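Local coordinates for adhesion and penetration protein autotransporter (Haemophilus influenzae, PDB 3SYJ) that promotes bacterial aggregation and adherence to host cells as the secreted passenger domain of an autotransporter, and is probably also a serine protease, at residues G422-L433 and E448-Q459; G83-H92 and K470-G478. All blocks are in the same frame, centred on the assembly; numbering follows the deposited sequence.

Contact 1. Residues G422-L433 and E448-Q459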
loop_
_atom_site.group_PDB
_atom_site.type_symbol
_atom_site.label_atom_id
_atom_site.label_comp_id
_atom_site.label_asym_id
_atom_site.label_seq_id
_atom_site.Cartn_x
_atom_site.Cartn_y
_atom_site.Cartn_z
ATOM N N GLY A 422 -52.570 1.746 35.153
ATOM C CA GLY A 422 -52.463 0.341 34.808
ATOM C C GLY A 422 -51.110 0.035 34.191
ATOM O O GLY A 422 -50.397 0.940 33.746
ATOM N N SER A 423 -50.745 -1.240 34.163
ATOM C CA SER A 423 -49.531 -1.652 33.464
ATOM C C SER A 423 -49.873 -2.489 32.232
ATOM O O SER A 423 -51.039 -2.644 31.879
ATOM C CB SER A 423 -48.602 -2.422 34.403
ATOM O OG SER A 423 -49.245 -3.587 34.891
ATOM N N ILE A 424 -48.857 -3.027 31.572
ATOM C CA ILE A 424 -49.097 -3.817 30.371
ATOM C C ILE A 424 -48.085 -4.940 30.178
ATOM O O ILE A 424 -46.902 -4.796 30.510
ATOM C CB ILE A 424 -49.110 -2.924 29.112
ATOM C CG1 ILE A 424 -49.512 -3.732 27.868
ATOM C CG2 ILE A 424 -47.753 -2.266 28.921
ATOM C CD1 ILE A 424 -50.001 -2.884 26.712
ATOM N N SER A 425 -48.560 -6.065 29.650
ATOM C CA SER A 425 -47.667 -7.119 29.170
ATOM C C SER A 425 -47.871 -7.297 27.671
ATOM O O SER A 425 -48.966 -7.634 27.221
ATOM C CB SER A 425 -47.919 -8.439 29.901
ATOM O OG SER A 425 -47.159 -9.485 29.328
ATOM N N VAL A 426 -46.820 -7.061 26.900
ATOM C CA VAL A 426 -46.912 -7.136 25.452
ATOM C C VAL A 426 -46.388 -8.482 24.966
ATOM O O VAL A 426 -45.172 -8.694 24.869
ATOM C CB VAL A 426 -46.107 -6.003 24.791
ATOM C CG1 VAL A 426 -46.309 -6.016 23.261
ATOM C CG2 VAL A 426 -46.496 -4.658 25.399
ATOM N N GLY A 427 -47.307 -9.393 24.668
ATOM C CA GLY A 427 -46.932 -10.746 24.293
ATOM C C GLY A 427 -46.759 -10.925 22.795
ATOM O O GLY A 427 -45.917 -11.703 22.349
ATOM N N ASP A 428 -47.544 -10.191 22.008
ATOM C CA ASP A 428 -47.546 -10.387 20.560
ATOM C C ASP A 428 -47.869 -9.087 19.825
ATOM O O ASP A 428 -48.568 -8.218 20.353
ATOM C CB ASP A 428 -48.550 -11.486 20.177
ATOM C CG ASP A 428 -48.265 -12.093 18.815
ATOM O OD1 ASP A 428 -47.295 -11.658 18.154
ATOM O OD2 ASP A 428 -49.010 -13.009 18.402
ATOM N N GLY A 429 -47.349 -8.950 18.612
ATOM C CA GLY A 429 -47.671 -7.797 17.789
ATOM C C GLY A 429 -46.965 -6.533 18.239
ATOM O O GLY A 429 -45.842 -6.583 18.736
ATOM N N LYS A 430 -47.619 -5.392 18.052
ATOM C CA LYS A 430 -47.002 -4.109 18.359
ATOM C C LYS A 430 -47.881 -3.213 19.213
ATOM O O LYS A 430 -49.088 -3.130 19.022
ATOM C CB LYS A 430 -46.615 -3.365 17.083
ATOM C CG LYS A 430 -45.724 -2.163 17.337
ATOM C CD LYS A 430 -45.812 -1.139 16.214
ATOM C CE LYS A 430 -45.152 -1.636 14.944
ATOM N NZ LYS A 430 -45.349 -0.643 13.850
ATOM N N VAL A 431 -47.251 -2.553 20.173
ATOM C CA VAL A 431 -47.902 -1.540 20.976
ATOM C C VAL A 431 -47.105 -0.282 20.727
ATOM O O VAL A 431 -45.888 -0.261 20.934
ATOM C CB VAL A 431 -47.817 -1.872 22.468
ATOM C CG1 VAL A 431 -48.133 -0.647 23.309
ATOM C CG2 VAL A 431 -48.740 -3.042 22.814
ATOM N N ILE A 432 -47.783 0.756 20.248
ATOM C CA ILE A 432 -47.167 2.063 20.066
ATOM C C ILE A 432 -47.561 2.940 21.244
ATOM O O ILE A 432 -48.741 3.044 21.575
ATOM C CB ILE A 432 -47.638 2.727 18.755
ATOM C CG1 ILE A 432 -47.270 1.850 17.553
ATOM C CG2 ILE A 432 -47.042 4.105 18.619
ATOM C CD1 ILE A 432 -47.844 2.342 16.231
ATOM N N LEU A 433 -46.575 3.552 21.889
ATOM C CA LEU A 433 -46.837 4.419 23.031
ATOM C C LEU A 433 -46.908 5.872 22.605
ATOM O O LEU A 433 -45.908 6.450 22.179
ATOM C CB LEU A 433 -45.745 4.270 24.086
ATOM C CG LEU A 433 -45.493 2.851 24.593
ATOM C CD1 LEU A 433 -44.360 2.865 25.607
ATOM C CD2 LEU A 433 -46.777 2.284 25.196
ATOM N N GLU A 448 -45.985 0.310 34.309
ATOM C CA GLU A 448 -45.026 -0.778 34.169
ATOM C C GLU A 448 -45.267 -1.465 32.827
ATOM O O GLU A 448 -46.415 -1.689 32.435
ATOM C CB GLU A 448 -45.198 -1.766 35.324
ATOM C CG GLU A 448 -44.111 -2.814 35.450
ATOM C CD GLU A 448 -44.250 -3.651 36.719
ATOM O OE1 GLU A 448 -45.343 -4.221 36.950
ATOM O OE2 GLU A 448 -43.263 -3.739 37.485
ATOM N N ILE A 449 -44.186 -1.791 32.123
ATOM C CA ILE A 449 -44.284 -2.347 30.770
ATOM C C ILE A 449 -43.326 -3.523 30.596
ATOM O O ILE A 449 -42.129 -3.394 30.845
ATOM C CB ILE A 449 -43.971 -1.277 29.687
ATOM C CG1 ILE A 449 -44.915 -0.078 29.805
ATOM C CG2 ILE A 449 -44.045 -1.873 28.291
ATOM C CD1 ILE A 449 -44.433 1.152 29.044
ATOM N N GLY A 450 -43.857 -4.672 30.185
ATOM C CA GLY A 450 -43.031 -5.835 29.933
ATOM C C GLY A 450 -43.195 -6.367 28.518
ATOM O O GLY A 450 -44.293 -6.356 27.963
ATOM N N LEU A 451 -42.090 -6.817 27.931
ATOM C CA LEU A 451 -42.124 -7.560 26.676
ATOM C C LEU A 451 -41.809 -9.039 26.949
ATOM O O LEU A 451 -40.787 -9.352 27.567
ATOM C CB LEU A 451 -41.109 -6.981 25.697
ATOM C CG LEU A 451 -41.525 -5.726 24.929
ATOM C CD1 LEU A 451 -40.295 -4.976 24.452
ATOM C CD2 LEU A 451 -42.416 -6.121 23.759
ATOM N N VAL A 452 -42.688 -9.939 26.500
ATOM C CA VAL A 452 -42.502 -11.369 26.735
ATOM C C VAL A 452 -42.872 -12.201 25.517
ATOM O O VAL A 452 -43.726 -11.807 24.723
ATOM C CB VAL A 452 -43.317 -11.881 27.947
ATOM C CG1 VAL A 452 -42.829 -11.239 29.233
ATOM C CG2 VAL A 452 -44.802 -11.627 27.742
ATOM N N SER A 453 -42.208 -13.351 25.396
ATOM C CA SER A 453 -42.461 -14.358 24.355
ATOM C C SER A 453 -41.748 -14.085 23.041
ATOM O O SER A 453 -41.846 -14.869 22.109
ATOM C CB SER A 453 -43.936 -14.430 23.973
ATOM O OG SER A 453 -44.198 -13.621 22.837
ATOM N N GLY A 454 -41.033 -12.970 22.968
ATOM C CA GLY A 454 -40.228 -12.664 21.802
ATOM C C GLY A 454 -41.028 -12.262 20.571
ATOM O O GLY A 454 -40.450 -11.868 19.569
ATOM N N ARG A 455 -42.352 -12.354 20.631
ATOM C CA ARG A 455 -43.181 -12.029 19.470
ATOM C C ARG A 455 -43.537 -10.544 19.394
ATOM O O ARG A 455 -43.944 -10.048 18.344
ATOM C CB ARG A 455 -44.477 -12.849 19.474
ATOM C CG ARG A 455 -44.290 -14.355 19.452
ATOM C CD ARG A 455 -45.621 -15.062 19.742
ATOM N NE ARG A 455 -46.089 -14.753 21.090
ATOM C CZ ARG A 455 -47.294 -15.050 21.564
ATOM N NH1 ARG A 455 -48.190 -15.671 20.797
ATOM N NH2 ARG A 455 -47.603 -14.727 22.817
ATOM N N GLY A 456 -43.394 -9.838 20.507
ATOM C CA GLY A 456 -43.924 -8.488 20.618
ATOM C C GLY A 456 -42.948 -7.349 20.392
ATOM O O GLY A 456 -41.731 -7.535 20.416
ATOM N N THR A 457 -43.505 -6.157 20.172
ATOM C CA THR A 457 -42.725 -4.940 19.964
ATOM C C THR A 457 -43.372 -3.740 20.656
ATOM O O THR A 457 -44.574 -3.503 20.537
ATOM C CB THR A 457 -42.584 -4.604 18.454
ATOM O OG1 THR A 457 -41.826 -5.624 17.792
ATOM C CG2 THR A 457 -41.895 -3.254 18.251
ATOM N N VAL A 458 -42.567 -2.979 21.380
ATOM C CA VAL A 458 -43.018 -1.702 21.895
ATOM C C VAL A 458 -42.317 -0.619 21.097
ATOM O O VAL A 458 -41.093 -0.600 21.024
ATOM C CB VAL A 458 -42.689 -1.538 23.388
ATOM C CG1 VAL A 458 -42.783 -0.085 23.791
ATOM C CG2 VAL A 458 -43.618 -2.409 24.242
ATOM N N GLN A 459 -43.102 0.265 20.491
ATOM C CA GLN A 459 -42.580 1.341 19.654
ATOM C C GLN A 459 -42.885 2.693 20.302
ATOM O O GLN A 459 -44.016 2.947 20.727
ATOM C CB GLN A 459 -43.202 1.264 18.256
ATOM C CG GLN A 459 -42.916 2.445 17.337
ATOM C CD GLN A 459 -43.676 2.335 16.026
ATOM O OE1 GLN A 459 -43.673 1.289 15.383
ATOM N NE2 GLN A 459 -44.341 3.417 15.628
HETATM O O HOH W 1 -47.300 -5.458 35.520
HETATM O O HOH W 2 -43.824 -7.302 16.823
#

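Contact 2. Residues G83-H92 and K470-G478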
loop_
_atom_site.group_PDB
_atom_site.type_symbol
_atom_site.label_atom_id
_atom_site.label_comp_id
_atom_site.label_asym_id
_atom_site.label_seq_id
_atom_site.Cartn_x
_atom_site.Cartn_y
_atom_site.Cartn_z
ATOM N N GLY A 83 -43.206 -19.558 31.996
ATOM C CA GLY A 83 -41.915 -18.945 31.755
ATOM C C GLY A 83 -40.766 -19.859 32.109
ATOM O O GLY A 83 -40.831 -21.073 31.899
ATOM N N ALA A 84 -39.710 -19.272 32.652
ATOM C CA ALA A 84 -38.526 -20.024 33.010
ATOM C C ALA A 84 -38.442 -20.212 34.518
ATOM O O ALA A 84 -39.117 -19.512 35.284
ATOM C CB ALA A 84 -37.292 -19.324 32.488
ATOM N N GLU A 85 -37.625 -21.175 34.937
ATOM C CA GLU A 85 -37.453 -21.489 36.348
ATOM C C GLU A 85 -36.624 -20.398 36.986
ATOM O O GLU A 85 -35.852 -19.727 36.306
ATOM C CB GLU A 85 -36.704 -22.818 36.498
ATOM C CG GLU A 85 -35.217 -22.724 36.139
ATOM C CD GLU A 85 -34.502 -24.070 36.184
ATOM O OE1 GLU A 85 -35.112 -25.055 36.635
ATOM O OE2 GLU A 85 -33.327 -24.141 35.765
ATOM N N GLY A 86 -36.770 -20.213 38.291
ATOM C CA GLY A 86 -35.856 -19.340 39.008
ATOM C C GLY A 86 -36.460 -18.104 39.632
ATOM O O GLY A 86 -37.663 -17.870 39.550
ATOM N N ASN A 87 -35.612 -17.300 40.258
ATOM C CA ASN A 87 -36.101 -16.188 41.052
ATOM C C ASN A 87 -35.570 -14.822 40.626
ATOM O O ASN A 87 -35.584 -13.877 41.412
ATOM C CB ASN A 87 -35.824 -16.451 42.538
ATOM C CG ASN A 87 -36.684 -17.580 43.093
ATOM O OD1 ASN A 87 -37.862 -17.699 42.750
ATOM N ND2 ASN A 87 -36.099 -18.413 43.950
ATOM N N ASN A 88 -35.106 -14.729 39.384
ATOM C CA ASN A 88 -34.646 -13.467 38.817
ATOM C C ASN A 88 -35.827 -12.512 38.743
ATOM O O ASN A 88 -36.740 -12.731 37.953
ATOM C CB ASN A 88 -34.053 -13.710 37.418
ATOM C CG ASN A 88 -33.596 -12.423 36.725
ATOM O OD1 ASN A 88 -33.711 -11.321 37.268
ATOM N ND2 ASN A 88 -33.080 -12.568 35.511
ATOM N N PRO A 89 -35.826 -11.458 39.577
ATOM C CA PRO A 89 -36.956 -10.513 39.644
ATOM C C PRO A 89 -37.258 -9.786 38.315
ATOM O O PRO A 89 -38.379 -9.311 38.136
ATOM C CB PRO A 89 -36.517 -9.520 40.732
ATOM C CG PRO A 89 -35.011 -9.642 40.755
ATOM C CD PRO A 89 -34.780 -11.111 40.553
ATOM N N ASP A 90 -36.288 -9.718 37.403
ATOM C CA ASP A 90 -36.521 -9.129 36.079
ATOM C C ASP A 90 -37.609 -9.846 35.285
ATOM O O ASP A 90 -38.135 -9.304 34.314
ATOM C CB ASP A 90 -35.231 -9.106 35.252
ATOM C CG ASP A 90 -34.211 -8.131 35.798
ATOM O OD1 ASP A 90 -34.482 -7.554 36.870
ATOM O OD2 ASP A 90 -33.145 -7.950 35.171
ATOM N N GLN A 91 -37.945 -11.063 35.692
ATOM C CA GLN A 91 -38.883 -11.870 34.918
ATOM C C GLN A 91 -40.325 -11.455 35.141
ATOM O O GLN A 91 -41.168 -11.630 34.262
ATOM C CB GLN A 91 -38.727 -13.361 35.219
ATOM C CG GLN A 91 -39.781 -14.217 34.523
ATOM C CD GLN A 91 -39.487 -15.712 34.597
ATOM O OE1 GLN A 91 -38.987 -16.213 35.618
ATOM N NE2 GLN A 91 -39.800 -16.434 33.514
ATOM N N HIS A 92 -40.610 -10.915 36.323
ATOM C CA HIS A 92 -41.968 -10.496 36.649
ATOM C C HIS A 92 -42.981 -11.579 36.303
ATOM O O HIS A 92 -43.950 -11.334 35.570
ATOM C CB HIS A 92 -42.317 -9.208 35.908
ATOM C CG HIS A 92 -41.509 -8.031 36.346
ATOM N ND1 HIS A 92 -41.961 -7.127 37.282
ATOM C CD2 HIS A 92 -40.267 -7.625 35.997
ATOM C CE1 HIS A 92 -41.036 -6.205 37.481
ATOM N NE2 HIS A 92 -39.998 -6.483 36.714
ATOM N N LYS A 470 -39.198 0.910 35.260
ATOM C CA LYS A 470 -40.382 0.051 35.305
ATOM C C LYS A 470 -40.617 -0.722 33.990
ATOM O O LYS A 470 -41.689 -1.284 33.775
ATOM C CB LYS A 470 -41.619 0.896 35.632
ATOM C CG LYS A 470 -41.635 1.488 37.038
ATOM C CD LYS A 470 -42.182 0.480 38.033
ATOM C CE LYS A 470 -42.154 1.023 39.452
ATOM N NZ LYS A 470 -40.758 1.327 39.888
ATOM N N PHE A 471 -39.623 -0.730 33.109
ATOM C CA PHE A 471 -39.721 -1.442 31.846
ATOM C C PHE A 471 -38.883 -2.702 31.983
ATOM O O PHE A 471 -37.788 -2.667 32.539
ATOM C CB PHE A 471 -39.198 -0.569 30.699
ATOM C CG PHE A 471 -39.352 -1.189 29.329
ATOM C CD1 PHE A 471 -40.361 -0.767 28.470
ATOM C CD2 PHE A 471 -38.483 -2.176 28.895
ATOM C CE1 PHE A 471 -40.509 -1.332 27.211
ATOM C CE2 PHE A 471 -38.622 -2.750 27.639
ATOM C CZ PHE A 471 -39.634 -2.331 26.797
ATOM N N TYR A 472 -39.393 -3.823 31.500
ATOM C CA TYR A 472 -38.626 -5.057 31.579
ATOM C C TYR A 472 -38.829 -5.956 30.367
ATOM O O TYR A 472 -39.930 -6.031 29.804
ATOM C CB TYR A 472 -38.961 -5.828 32.862
ATOM C CG TYR A 472 -40.382 -6.343 32.906
ATOM C CD1 TYR A 472 -40.693 -7.621 32.451
ATOM C CD2 TYR A 472 -41.413 -5.548 33.385
ATOM C CE1 TYR A 472 -41.997 -8.090 32.471
ATOM C CE2 TYR A 472 -42.710 -6.008 33.416
ATOM C CZ TYR A 472 -43.000 -7.281 32.959
ATOM O OH TYR A 472 -44.303 -7.733 32.992
ATOM N N PHE A 473 -37.749 -6.626 29.970
ATOM C CA PHE A 473 -37.832 -7.755 29.058
ATOM C C PHE A 473 -37.957 -9.036 29.888
ATOM O O PHE A 473 -36.997 -9.494 30.513
ATOM C CB PHE A 473 -36.597 -7.818 28.158
ATOM C CG PHE A 473 -36.367 -6.572 27.350
ATOM C CD1 PHE A 473 -36.842 -6.473 26.056
ATOM C CD2 PHE A 473 -35.677 -5.495 27.889
ATOM C CE1 PHE A 473 -36.629 -5.319 25.310
ATOM C CE2 PHE A 473 -35.463 -4.343 27.149
ATOM C CZ PHE A 473 -35.939 -4.255 25.862
ATOM N N GLY A 474 -39.155 -9.607 29.908
ATOM C CA GLY A 474 -39.375 -10.840 30.633
ATOM C C GLY A 474 -38.946 -12.052 29.831
ATOM O O GLY A 474 -38.088 -11.957 28.957
ATOM N N PHE A 475 -39.554 -13.192 30.144
ATOM C CA PHE A 475 -39.291 -14.465 29.478
ATOM C C PHE A 475 -39.353 -14.319 27.970
ATOM O O PHE A 475 -40.414 -14.033 27.419
ATOM C CB PHE A 475 -40.332 -15.488 29.933
ATOM C CG PHE A 475 -40.218 -16.829 29.268
ATOM C CD1 PHE A 475 -39.223 -17.717 29.641
ATOM C CD2 PHE A 475 -41.143 -17.230 28.306
ATOM C CE1 PHE A 475 -39.129 -18.970 29.048
ATOM C CE2 PHE A 475 -41.056 -18.489 27.705
ATOM C CZ PHE A 475 -40.048 -19.358 28.079
ATOM N N ARG A 476 -38.206 -14.506 27.319
ATOM C CA ARG A 476 -38.058 -14.455 25.853
ATOM C C ARG A 476 -38.152 -13.048 25.234
ATOM O O ARG A 476 -38.010 -12.876 24.023
ATOM C CB ARG A 476 -38.979 -15.460 25.157
ATOM C CG ARG A 476 -38.511 -16.891 25.340
ATOM C CD ARG A 476 -39.466 -17.872 24.700
ATOM N NE ARG A 476 -39.091 -19.242 25.018
ATOM C CZ ARG A 476 -39.825 -20.305 24.711
ATOM N NH1 ARG A 476 -40.985 -20.157 24.078
ATOM N NH2 ARG A 476 -39.399 -21.516 25.038
ATOM N N GLY A 477 -38.362 -12.051 26.084
ATOM C CA GLY A 477 -38.267 -10.661 25.677
ATOM C C GLY A 477 -39.102 -10.308 24.468
ATOM O O GLY A 477 -40.219 -10.804 24.309
ATOM N N GLY A 478 -38.530 -9.461 23.614
ATOM C CA GLY A 478 -39.226 -8.837 22.500
ATOM C C GLY A 478 -38.471 -7.586 22.064
ATOM O O GLY A 478 -37.340 -7.359 22.508
HETATM O O HOH W 3 -41.707 -13.017 32.121
HETATM O O HOH W 4 -45.767 -9.523 34.353
#

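Contact 1. Residues G422-L433 and E448-Q459
Val426 lies alongside Leu451, both pointing into the beta-helix, with Val426 CB 3.8 Å from Leu451 CD2. The two stretches are successive coils of this right-handed solenoid: strand 423-427 runs parallel to strand 449-452, then both stretches turn a corner and strand 430-433 pairs in parallel with 455-459. The corner brings Val458 back toward Val426, and their CG2 methyls meet obliquely. Leu433 and Ile449 reach across the interior tip to tip, CD1 to CD1, while the same Leu433 methyl touches Val458 CG1. Backbone bonds hold both ladders in register; Val426 N to Gly450 O, at 2.8 Å, is almost straight (175°).

On the outward face of the second pair, Lys430 and Gln459 run across one another. The lysine bends at its third torsion (chi3 -71°), which swings NZ round to Gln459 OE1 at 3.0 Å, tilted out of the amide plane. The NE2 end of that amide lies alongside Ile432, whose CD1 packs 3.7 Å from NE2.

At the corner the carboxylate of Asp428 stacks over the guanidinium of Arg455, the planes 20° apart, with Asp428 CB above the centre of the guanidinium. Asp428 OD2 is a long 3.7 Å from Arg455 NH1 and well out of the guanidinium plane, so any attraction is between charges, without a directed N-H. Ser453 helps fix the arginine's rotation: Arg455 NE donates to Ser453 OG at 2.8 Å, in the guanidinium plane, and the same oxygen accepts from Arg455 N in an ST turn; Arg455 NH2 adds a weak bond to Thr126 O. Chemically, then, the coils join through aliphatic contacts inside and backbone bonds between strands, while the charged stack at the bend probably adds a modest attraction that depends little on exact direction.

Contact 2. Residues G83-H92 and K470-G478
Aromatic stacking and water bridges join a loop of the Peptidase S6 region, 83-92, to strand 471-473 of the beta-helix and the type II turn after it. The contact is largely buried and lies where the protease part rests on the solenoid. His92 lies face to face on Tyr472, ring centroids 3.9 Å apart and planes 21° from parallel. The tyrosine's CG sits between its backbone N and carbonyl carbon (chi1 66°), which stands the ring up against the loop; His92 CD2 comes 3.3 Å from Tyr472 CG, and His92 CB also lies over the phenol face. On the far side of the imidazole is Pro89 O, so the ring is sandwiched, and its NE2 bonds to Gln493 on the following coil.

Phe475, at the second position of the turn from Gly474 to Gly477, gives the other foothold. Gly83 CA rests over the middle of its ring, 3.7 Å from the centroid and 13° off the normal, a CH-pi contact; Arg476 CG lies over the opposite face, toward the rim. Ala84 CB packs against Phe475 CD1. Asp90 turns its carboxylate to Arg491 in a salt bridge, a further tie between loop and solenoid. Two waters bridge the parts: one links His92 O to Tyr472 OH, and the other donates to Gln91 O at 2.6 Å and accepts from Phe475 N at 2.9 Å.

In the fold
From the N terminus the chain first passes 83-92, in the protease part, and this loop waits almost 380 residues for its partner at 470-478. Within that long excursion the beta-helix begins and contact 1 forms locally, 422-433 pairing with 448-459 one coil later; it closes a short loop lying wholly within the large one of contact 2. The coil after that supplies 471-473, which sits beside 449-452 in the same parallel sheet, so the contacts adjoin. Ser453 N and Gly454 N probably bond to Phe475 O and Gly477 O, joining consecutive corners, and Glu448 packs against His92. Contact 1 joins coil to coil; contact 2 joins protease to solenoid.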